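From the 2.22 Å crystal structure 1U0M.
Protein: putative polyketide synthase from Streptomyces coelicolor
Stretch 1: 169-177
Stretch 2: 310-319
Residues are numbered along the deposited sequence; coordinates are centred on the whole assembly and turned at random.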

# COMPACT_ATOMS: atom_id res chain seq x y z
N LEU A 169 -7.84 7.94 10.56
CA LEU A 169 -6.72 7.80 11.48
C LEU A 169 -5.45 7.51 10.69
O LEU A 169 -5.33 6.48 10.02
CB LEU A 169 -6.96 6.66 12.47
CG LEU A 169 -5.77 6.39 13.41
CD1 LEU A 169 -5.48 7.64 14.25
CD2 LEU A 169 -6.06 5.19 14.30
N ILE A 170 -4.48 8.42 10.79
CA ILE A 170 -3.22 8.25 10.10
C ILE A 170 -2.17 7.72 11.06
O ILE A 170 -1.92 8.33 12.10
CB ILE A 170 -2.71 9.57 9.54
CG1 ILE A 170 -3.72 10.14 8.56
CG2 ILE A 170 -1.37 9.36 8.87
CD1 ILE A 170 -3.31 11.46 7.98
N VAL A 171 -1.58 6.58 10.72
CA VAL A 171 -0.54 5.98 11.56
C VAL A 171 0.72 5.76 10.74
O VAL A 171 0.68 5.14 9.69
CB VAL A 171 -0.96 4.62 12.13
CG1 VAL A 171 0.18 4.05 12.95
CG2 VAL A 171 -2.20 4.78 12.99
N ALA A 172 1.82 6.30 11.23
CA ALA A 172 3.11 6.15 10.57
C ALA A 172 4.02 5.37 11.52
O ALA A 172 4.23 5.76 12.66
CB ALA A 172 3.70 7.52 10.27
N CYS A 173 4.55 4.25 11.05
CA CYS A 173 5.43 3.43 11.88
C CYS A 173 6.71 3.16 11.09
O CYS A 173 6.68 2.47 10.08
CB CYS A 173 4.74 2.11 12.22
SG CYS A 173 5.61 1.11 13.43
N GLU A 174 7.82 3.71 11.56
CA GLU A 174 9.08 3.53 10.85
C GLU A 174 10.26 3.12 11.73
O GLU A 174 10.70 3.88 12.60
CB GLU A 174 9.40 4.82 10.09
CG GLU A 174 8.28 5.28 9.15
CD GLU A 174 8.18 4.44 7.87
OE1 GLU A 174 8.69 3.29 7.88
OE2 GLU A 174 7.60 4.92 6.87
N PHE A 175 10.77 1.92 11.48
CA PHE A 175 11.91 1.38 12.22
C PHE A 175 13.04 1.24 11.20
O PHE A 175 13.44 0.12 10.83
CB PHE A 175 11.55 -0.00 12.78
CG PHE A 175 10.40 0.00 13.76
CD1 PHE A 175 9.52 -1.08 13.81
CD2 PHE A 175 10.22 1.06 14.65
CE1 PHE A 175 8.47 -1.11 14.74
CE2 PHE A 175 9.17 1.05 15.58
CZ PHE A 175 8.29 -0.04 15.63
N CYS A 176 13.58 2.38 10.77
CA CYS A 176 14.62 2.38 9.74
C CYS A 176 15.87 1.60 10.13
O CYS A 176 16.58 1.10 9.27
CB CYS A 176 15.01 3.83 9.35
SG CYS A 176 13.63 4.85 8.74
N SER A 177 16.13 1.51 11.43
CA SER A 177 17.28 0.77 11.91
C SER A 177 17.20 -0.69 11.50
O SER A 177 18.21 -1.37 11.44
CB SER A 177 17.36 0.86 13.43
OG SER A 177 16.24 0.25 14.02
N GLY A 310 16.32 12.43 13.62
CA GLY A 310 16.95 11.97 12.41
C GLY A 310 15.84 11.83 11.39
O GLY A 310 14.75 12.34 11.60
N ASN A 311 16.11 11.15 10.29
CA ASN A 311 15.08 10.97 9.29
C ASN A 311 14.25 9.75 9.66
O ASN A 311 14.71 8.61 9.53
CB ASN A 311 15.70 10.77 7.92
CG ASN A 311 14.68 10.88 6.83
OD1 ASN A 311 13.52 10.48 7.00
ND2 ASN A 311 15.10 11.43 5.69
N ILE A 312 13.03 10.00 10.12
CA ILE A 312 12.15 8.93 10.51
C ILE A 312 11.08 8.70 9.44
O ILE A 312 9.91 8.42 9.75
CB ILE A 312 11.50 9.24 11.87
CG1 ILE A 312 10.71 10.55 11.81
CG2 ILE A 312 12.58 9.41 12.90
CD1 ILE A 312 10.00 10.86 13.09
N ALA A 313 11.50 8.82 8.19
CA ALA A 313 10.65 8.61 7.02
C ALA A 313 9.29 9.29 7.08
O ALA A 313 9.18 10.46 7.43
CB ALA A 313 10.48 7.12 6.77
N SER A 314 8.26 8.52 6.73
CA SER A 314 6.89 9.00 6.68
C SER A 314 6.44 9.77 7.92
O SER A 314 5.54 10.61 7.84
CB SER A 314 5.93 7.83 6.43
OG SER A 314 5.91 6.90 7.51
N ALA A 315 7.07 9.50 9.06
CA ALA A 315 6.68 10.15 10.30
C ALA A 315 7.20 11.58 10.49
O ALA A 315 6.77 12.26 11.41
CB ALA A 315 7.10 9.29 11.48
N VAL A 316 8.12 12.03 9.63
CA VAL A 316 8.66 13.38 9.78
C VAL A 316 7.60 14.49 9.73
O VAL A 316 7.51 15.30 10.67
CB VAL A 316 9.74 13.70 8.72
CG1 VAL A 316 10.12 15.17 8.80
CG2 VAL A 316 10.97 12.84 8.96
N VAL A 317 6.81 14.56 8.66
CA VAL A 317 5.79 15.60 8.55
C VAL A 317 4.98 15.69 9.82
O VAL A 317 4.81 16.77 10.38
CB VAL A 317 4.79 15.37 7.39
CG1 VAL A 317 5.39 15.82 6.09
CG2 VAL A 317 4.39 13.93 7.33
N LEU A 318 4.48 14.55 10.27
CA LEU A 318 3.66 14.46 11.46
C LEU A 318 4.33 15.00 12.71
O LEU A 318 3.70 15.68 13.52
CB LEU A 318 3.22 13.01 11.68
CG LEU A 318 1.97 12.56 10.92
CD1 LEU A 318 2.06 12.97 9.46
CD2 LEU A 318 1.81 11.05 11.05
N ASP A 319 5.62 14.70 12.88
CA ASP A 319 6.34 15.17 14.05
C ASP A 319 6.64 16.67 13.95
O ASP A 319 6.72 17.35 14.96
CB ASP A 319 7.64 14.39 14.21
CG ASP A 319 8.44 14.84 15.41
OD1 ASP A 319 9.23 15.79 15.29
OD2 ASP A 319 8.25 14.23 16.49

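The most striking feature of this contact is a buried carboxylate set within an otherwise largely apolar seam. E174 lies on a strand with its side chain enclosed by protein, and it is the acceptor in the one hydrogen bond that joins the two stretches: the hydroxyl of S314 donates to it, with S314 OG 2.7 Å from E174 OE2. A carboxylate away from solvent needs polar partners, and a serine hydroxyl can supply a proton at short range with very little bulk. The other carboxylate oxygen, OE1, is hydrogen-bonded elsewhere in the structure, so both oxygens are satisfied.

The first stretch opens within a strand that begins earlier in the chain, and whose side chains alternate in direction: I170, A172 and E174 point their CA-to-CB bonds toward the second stretch, while V171 and C173 point away and make no contact with it. Facing them is a turn that leads into a helix. The axes of strand and helix approach to 9.0 Å, with 121° between their N-to-C directions, so the helix crosses the strand obliquely rather than lying along it. The two backbones come near each other at A172 and A315, whose CA atoms are 5.4 Å apart. Alanine suits both positions, since each methyl fills the narrow gap without forcing the backbones apart; A172 CB and A315 CB sit 4.0 Å apart.

From this point the apolar packing extends along the helix to L318. L318 CD2 reaches A172 CB at 4.1 Å and I170 CG2 at 4.2 Å. The branched side chains of leucine and isoleucine bridge a wider space here than the alanine pair does, and their contact keeps hydrocarbon against hydrocarbon in a buried setting.

In the other direction, the strand faces the turn. I312 to A315 form a type II' beta turn, closed by a hydrogen bond from A315 N to I312 O (3.1 Å). A313 adopts the positive phi of 46° that this turn requires at its second position, a value often taken by glycine; here alanine accommodates it, and its methyl lies 3.6 Å from E174, measured from A313 CB to E174 OE2. The side chain of N311 steadies the approach to the turn, accepting a hydrogen bond from the backbone, with A313 N 2.9 Å from N311 OD1. I312 takes part mainly through its backbone: I312 O packs 3.6 Å from E174 CG, while the end of its side chain leads away from the strand.

Past the glutamate, C176 begins a 3-10 segment and still points toward the turn. Its sulfur is large and polarizable enough to pack loosely on mixed surroundings, with C176 SG 4.0 Å from N311 O and 4.4 Å from A313 CB. At the start of the second stretch, G310 makes no contact across the interface; its phi of 90° and psi of -166° would jam a CB against the preceding carbonyl oxygen, so glycine fits there for backbone reasons alone.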